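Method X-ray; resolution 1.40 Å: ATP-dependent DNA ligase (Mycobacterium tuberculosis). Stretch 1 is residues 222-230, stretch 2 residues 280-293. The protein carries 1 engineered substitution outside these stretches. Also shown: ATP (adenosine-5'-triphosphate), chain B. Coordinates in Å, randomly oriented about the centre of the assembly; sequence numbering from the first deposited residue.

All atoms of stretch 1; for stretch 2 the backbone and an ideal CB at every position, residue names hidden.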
# COMPACT_ATOMS: atom_id res chain seq x y z
N GLN A 222 -16.55 4.70 -19.14
CA GLN A 222 -17.18 3.43 -19.49
C GLN A 222 -17.43 2.69 -18.18
O GLN A 222 -16.48 2.30 -17.50
CB GLN A 222 -16.28 2.65 -20.44
CG GLN A 222 -15.90 3.47 -21.67
CD GLN A 222 -14.82 2.83 -22.50
OE1 GLN A 222 -15.10 2.01 -23.37
NE2 GLN A 222 -13.57 3.20 -22.25
N PHE A 223 -18.70 2.55 -17.82
CA PHE A 223 -19.07 1.98 -16.53
C PHE A 223 -18.47 0.59 -16.35
O PHE A 223 -18.59 -0.28 -17.23
CB PHE A 223 -20.60 1.93 -16.46
CG PHE A 223 -21.15 1.39 -15.18
CD1 PHE A 223 -22.18 0.46 -15.20
CD2 PHE A 223 -20.69 1.84 -13.96
CE1 PHE A 223 -22.72 -0.03 -14.03
CE2 PHE A 223 -21.23 1.36 -12.78
CZ PHE A 223 -22.24 0.41 -12.82
N ALA A 224 -17.78 0.39 -15.23
CA ALA A 224 -17.09 -0.85 -14.94
C ALA A 224 -17.70 -1.61 -13.77
O ALA A 224 -17.20 -2.68 -13.40
CB ALA A 224 -15.61 -0.56 -14.65
N GLY A 225 -18.75 -1.08 -13.17
CA GLY A 225 -19.46 -1.78 -12.11
C GLY A 225 -19.48 -0.99 -10.81
O GLY A 225 -18.84 0.05 -10.66
N ARG A 226 -20.27 -1.51 -9.89
CA ARG A 226 -20.31 -0.99 -8.54
C ARG A 226 -19.29 -1.75 -7.70
O ARG A 226 -19.19 -2.98 -7.79
CB ARG A 226 -21.70 -1.21 -7.95
CG ARG A 226 -21.79 -0.85 -6.49
CD ARG A 226 -23.07 -1.38 -5.86
NE ARG A 226 -24.22 -1.12 -6.71
CZ ARG A 226 -24.82 0.06 -6.80
NH1 ARG A 226 -24.38 1.10 -6.10
NH2 ARG A 226 -25.86 0.21 -7.61
N VAL A 227 -18.52 -1.01 -6.91
CA VAL A 227 -17.58 -1.59 -5.96
C VAL A 227 -18.03 -1.23 -4.56
O VAL A 227 -18.17 -0.05 -4.23
CB VAL A 227 -16.11 -1.18 -6.22
CG1 VAL A 227 -15.89 0.32 -6.05
CG2 VAL A 227 -15.16 -1.99 -5.34
N GLY A 228 -18.29 -2.24 -3.74
CA GLY A 228 -18.58 -1.98 -2.34
C GLY A 228 -17.35 -1.46 -1.63
O GLY A 228 -16.22 -1.84 -1.95
N THR A 229 -17.57 -0.58 -0.66
CA THR A 229 -16.45 -0.02 0.10
C THR A 229 -15.95 -0.96 1.19
O THR A 229 -14.80 -0.82 1.61
CB THR A 229 -16.84 1.33 0.72
OG1 THR A 229 -17.87 1.12 1.70
CG2 THR A 229 -17.32 2.31 -0.34
N GLY A 230 -16.76 -1.90 1.63
CA GLY A 230 -16.44 -2.77 2.75
C GLY A 230 -17.01 -2.23 4.04
O GLY A 230 -17.40 -3.00 4.92
N UNK A 280 -11.84 -11.18 -13.20
CA UNK A 280 -11.77 -11.05 -14.65
C UNK A 280 -12.75 -9.98 -15.09
O UNK A 280 -13.67 -9.62 -14.36
CB UNK A 280 -12.07 -12.38 -15.34
N UNK A 281 -12.55 -9.47 -16.30
CA UNK A 281 -13.54 -8.60 -16.92
C UNK A 281 -14.64 -9.46 -17.52
O UNK A 281 -14.39 -10.55 -18.04
CB UNK A 281 -12.90 -7.71 -17.99
N UNK A 282 -15.88 -8.98 -17.43
CA UNK A 282 -16.93 -9.59 -18.22
C UNK A 282 -16.84 -9.08 -19.65
O UNK A 282 -16.25 -8.03 -19.91
CB UNK A 282 -18.31 -9.30 -17.62
N UNK A 283 -17.43 -9.80 -20.60
CA UNK A 283 -17.43 -9.30 -21.99
C UNK A 283 -18.11 -7.95 -22.16
O UNK A 283 -17.79 -7.23 -23.12
CB UNK A 283 -18.12 -10.32 -22.90
N UNK A 284 -19.02 -7.56 -21.26
CA UNK A 284 -19.67 -6.26 -21.30
C UNK A 284 -18.83 -5.14 -20.69
O UNK A 284 -19.27 -3.99 -20.69
CB UNK A 284 -21.01 -6.34 -20.57
N UNK A 285 -17.65 -5.44 -20.15
CA UNK A 285 -16.79 -4.43 -19.58
C UNK A 285 -16.94 -4.19 -18.10
O UNK A 285 -16.55 -3.13 -17.62
CB UNK A 285 -17.03 -3.11 -20.31
N UNK A 286 -17.49 -5.15 -17.36
CA UNK A 286 -17.62 -5.02 -15.91
C UNK A 286 -16.54 -5.82 -15.20
O UNK A 286 -16.03 -6.81 -15.72
CB UNK A 286 -19.01 -5.48 -15.45
N UNK A 287 -16.18 -5.38 -13.99
CA UNK A 287 -15.19 -6.07 -13.18
C UNK A 287 -15.89 -7.10 -12.29
O UNK A 287 -16.76 -6.74 -11.49
CB UNK A 287 -14.39 -5.08 -12.34
N UNK A 288 -15.52 -8.37 -12.45
CA UNK A 288 -16.06 -9.42 -11.60
C UNK A 288 -15.29 -9.51 -10.29
O UNK A 288 -14.09 -9.23 -10.22
CB UNK A 288 -16.03 -10.77 -12.33
N UNK A 289 -16.01 -9.89 -9.23
CA UNK A 289 -15.43 -10.11 -7.90
C UNK A 289 -14.57 -8.93 -7.48
O UNK A 289 -13.43 -9.08 -7.01
CB UNK A 289 -14.60 -11.39 -7.88
N UNK A 290 -15.12 -7.73 -7.64
CA UNK A 290 -14.37 -6.53 -7.37
C UNK A 290 -14.24 -6.30 -5.87
O UNK A 290 -15.11 -6.70 -5.08
CB UNK A 290 -15.03 -5.33 -8.04
N UNK A 291 -13.14 -5.67 -5.46
CA UNK A 291 -13.01 -5.23 -4.09
C UNK A 291 -12.19 -3.95 -4.07
O UNK A 291 -11.33 -3.72 -4.92
CB UNK A 291 -12.37 -6.31 -3.22
N UNK A 292 -12.46 -3.14 -3.06
CA UNK A 292 -11.89 -1.81 -2.92
C UNK A 292 -10.49 -1.91 -2.33
O UNK A 292 -10.31 -2.44 -1.23
CB UNK A 292 -12.78 -0.92 -2.05
N UNK A 293 -9.48 -1.42 -3.06
CA UNK A 293 -8.19 -1.25 -2.41
C UNK A 293 -8.06 0.12 -1.75
O UNK A 293 -7.75 0.20 -0.56
CB UNK A 293 -7.06 -1.45 -3.42
PG ATP B . 4.97 1.68 -6.09
O1G ATP B . 5.81 0.44 -6.30
O2G ATP B . 5.32 2.85 -7.00
O3G ATP B . 4.88 2.09 -4.63
PB ATP B . 2.16 0.95 -5.70
O1B ATP B . 1.01 0.71 -6.64
O2B ATP B . 2.04 1.91 -4.53
O3B ATP B . 3.47 1.31 -6.58
PA ATP B . 2.15 -1.92 -5.33
O1A ATP B . 2.26 -2.23 -6.79
O2A ATP B . 0.88 -2.06 -4.52
O3A ATP B . 2.69 -0.44 -5.12
O5' ATP B . 3.40 -2.60 -4.56
C5' ATP B . 3.41 -2.70 -3.14
C4' ATP B . 3.90 -1.39 -2.50
O4' ATP B . 4.09 -1.65 -1.10
C3' ATP B . 5.23 -0.92 -3.03
O3' ATP B . 5.34 0.49 -2.80
C2' ATP B . 6.18 -1.62 -2.10
O2' ATP B . 7.47 -0.99 -2.04
C1' ATP B . 5.46 -1.54 -0.76
N9 ATP B . 5.74 -2.71 0.10
C8 ATP B . 4.83 -3.44 0.79
N7 ATP B . 5.44 -4.42 1.51
C5 ATP B . 6.76 -4.31 1.27
C6 ATP B . 7.95 -5.03 1.69
N6 ATP B . 7.84 -6.10 2.49
N1 ATP B . 9.13 -4.61 1.23
C2 ATP B . 9.26 -3.56 0.42
N3 ATP B . 8.21 -2.85 -0.02
C4 ATP B . 6.96 -3.19 0.36

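Position 280 lies far from stretch 1, and nothing visible restricts it. It is Glu 280.

At 281 the CB points sideways, with nothing of stretch 1 within 5.5 Å. Only a long side chain could reach across. Trp 281 does: its CZ3 lies 4.2 Å from Ala 224 CB.

Positions 282 to 285 form a type I turn. The first favours a small side chain that can accept backbone N-H groups, such as Ser, Thr, Asp or Asn. It is Thr 282; its OG1 accepts a hydrogen bond from N of 286 at 3.0 Å. N of 284 gives Thr 282 OG1 a weak one. At 283, phi of -60° suits proline among others, and 284 is out of contact and tolerant; they are Pro 283 and Glu 284.

At 285 phi is +93°, and a CB would jam against the carbonyl O of 284. Glycine is called for, and it is Gly 285. Its O lies 3.6 Å from Ala 224 CA in a CA-H...O contact. Water 1 lies 3.0 Å from Gly 285 O and 3.0 Å from Gln 222 O, so it sits between the two carbonyls.

At 286 the CB points sideways, 3.9 Å from Ala 224 O, and the Phe 223 ring lies within reach of a long side chain. Arg, Lys, Gln or Met would suit. Arg 286 lays one face of its guanidinium against the ring, with CZ 3.6 Å from Phe 223 CE1.

At 287 the backbone N donates to Ala 224 O (2.9 Å, 162°), a bond any residue but proline could make. The CB points sideways, 3.8 Å from Ala 224 O, and a longer apolar side chain could go on to the methyl of Ala 224. Leu 287 places CD1 4.2 Å from Ala 224 CB.

At 288 the CB points away, so many residues would do; it is Arg 288. At 289 phi and psi near +50° are common for Gly, Asn or Asp, but Gln 289 is deposited.

At 290 the CB points toward stretch 1, 4.3 Å from Val 227 CG2. Small residues such as Ser, Ala or Thr suit. Ser 290 has OG 4.0 Å from Val 227 CG2.

At 291 the CB points away, with nothing of stretch 1 within 5.5 Å, so many residues would do; it is Ser 291.

At 292 the CB points toward stretch 1, 4.2 Å from Val 227 CG2. A large apolar side chain suits. Trp 292 packs its CE3 4.2 Å from Val 227 CG1.

Position 293 is out of reach of stretch 1, but ATP phosphates ahead favour Arg or Lys. Arg 293 NH1 and NH2 bond ATP O2A at 2.9 and 2.6 Å.

Stretch 2, residues 280-293: EWTPEGRLRQSSWR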
# COMPACT_ATOMS: atom_id res chain seq x y z
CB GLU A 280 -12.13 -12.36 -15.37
CG GLU A 280 -11.29 -13.58 -14.99
CD GLU A 280 -9.83 -13.46 -15.41
OE1 GLU A 280 -9.53 -12.66 -16.32
OE2 GLU A 280 -8.98 -14.17 -14.82
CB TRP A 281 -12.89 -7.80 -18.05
CG TRP A 281 -11.92 -6.74 -17.61
CD1 TRP A 281 -10.58 -6.89 -17.44
CD2 TRP A 281 -12.22 -5.36 -17.33
NE1 TRP A 281 -10.02 -5.69 -17.06
CE2 TRP A 281 -11.00 -4.74 -16.98
CE3 TRP A 281 -13.39 -4.60 -17.33
CZ2 TRP A 281 -10.92 -3.39 -16.63
CZ3 TRP A 281 -13.31 -3.26 -16.99
CH2 TRP A 281 -12.09 -2.67 -16.64
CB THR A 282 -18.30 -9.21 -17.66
OG1 THR A 282 -18.58 -7.85 -17.99
CG2 THR A 282 -18.37 -9.40 -16.15
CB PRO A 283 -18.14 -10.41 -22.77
CG PRO A 283 -18.91 -11.18 -21.74
CD PRO A 283 -18.08 -11.12 -20.50
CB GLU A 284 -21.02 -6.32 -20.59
CG GLU A 284 -22.02 -7.28 -21.24
CD GLU A 284 -21.77 -8.73 -20.87
OE1 GLU A 284 -22.17 -9.62 -21.66
OE2 GLU A 284 -21.17 -9.00 -19.81
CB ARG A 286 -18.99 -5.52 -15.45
CG ARG A 286 -20.17 -4.94 -16.22
CD ARG A 286 -20.33 -3.45 -15.93
NE ARG A 286 -21.52 -2.89 -16.57
CZ ARG A 286 -22.74 -2.97 -16.05
NH1 ARG A 286 -22.93 -3.58 -14.89
NH2 ARG A 286 -23.77 -2.43 -16.70
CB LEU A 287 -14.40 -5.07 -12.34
CG LEU A 287 -13.53 -4.10 -13.14
CD1 LEU A 287 -13.14 -2.91 -12.27
CD2 LEU A 287 -12.29 -4.79 -13.68
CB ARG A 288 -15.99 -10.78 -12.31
CG ARG A 288 -17.07 -10.99 -13.34
CD ARG A 288 -17.24 -12.46 -13.66
NE ARG A 288 -18.51 -12.72 -14.33
CZ ARG A 288 -18.62 -13.06 -15.61
NH1 ARG A 288 -17.54 -13.19 -16.36
NH2 ARG A 288 -19.82 -13.27 -16.13
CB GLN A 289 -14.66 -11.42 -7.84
CG GLN A 289 -15.55 -12.64 -7.98
CD GLN A 289 -14.78 -13.93 -7.87
OE1 GLN A 289 -14.63 -14.67 -8.85
NE2 GLN A 289 -14.27 -14.22 -6.67
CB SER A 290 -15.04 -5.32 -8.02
OG SER A 290 -16.36 -5.15 -7.53
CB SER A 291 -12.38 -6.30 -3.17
OG SER A 291 -11.06 -6.61 -3.57
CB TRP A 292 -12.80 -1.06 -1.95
CG TRP A 292 -12.36 0.31 -1.54
CD1 TRP A 292 -11.95 0.70 -0.30
CD2 TRP A 292 -12.36 1.47 -2.36
NE1 TRP A 292 -11.66 2.05 -0.31
CE2 TRP A 292 -11.90 2.54 -1.56
CE3 TRP A 292 -12.67 1.72 -3.70
CZ2 TRP A 292 -11.76 3.84 -2.05
CZ3 TRP A 292 -12.53 3.01 -4.18
CH2 TRP A 292 -12.08 4.05 -3.36
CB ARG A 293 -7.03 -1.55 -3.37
CG ARG A 293 -5.73 -1.88 -2.64
CD ARG A 293 -4.54 -1.73 -3.56
NE ARG A 293 -3.32 -2.24 -2.94
CZ ARG A 293 -2.11 -2.16 -3.48
NH1 ARG A 293 -1.96 -1.56 -4.66
NH2 ARG A 293 -1.06 -2.67 -2.86
O HOH W 1 -15.41 -0.46 -18.15
O HOH W 2 -18.00 -4.44 -9.97
O HOH W 3 -17.67 -5.03 -4.60
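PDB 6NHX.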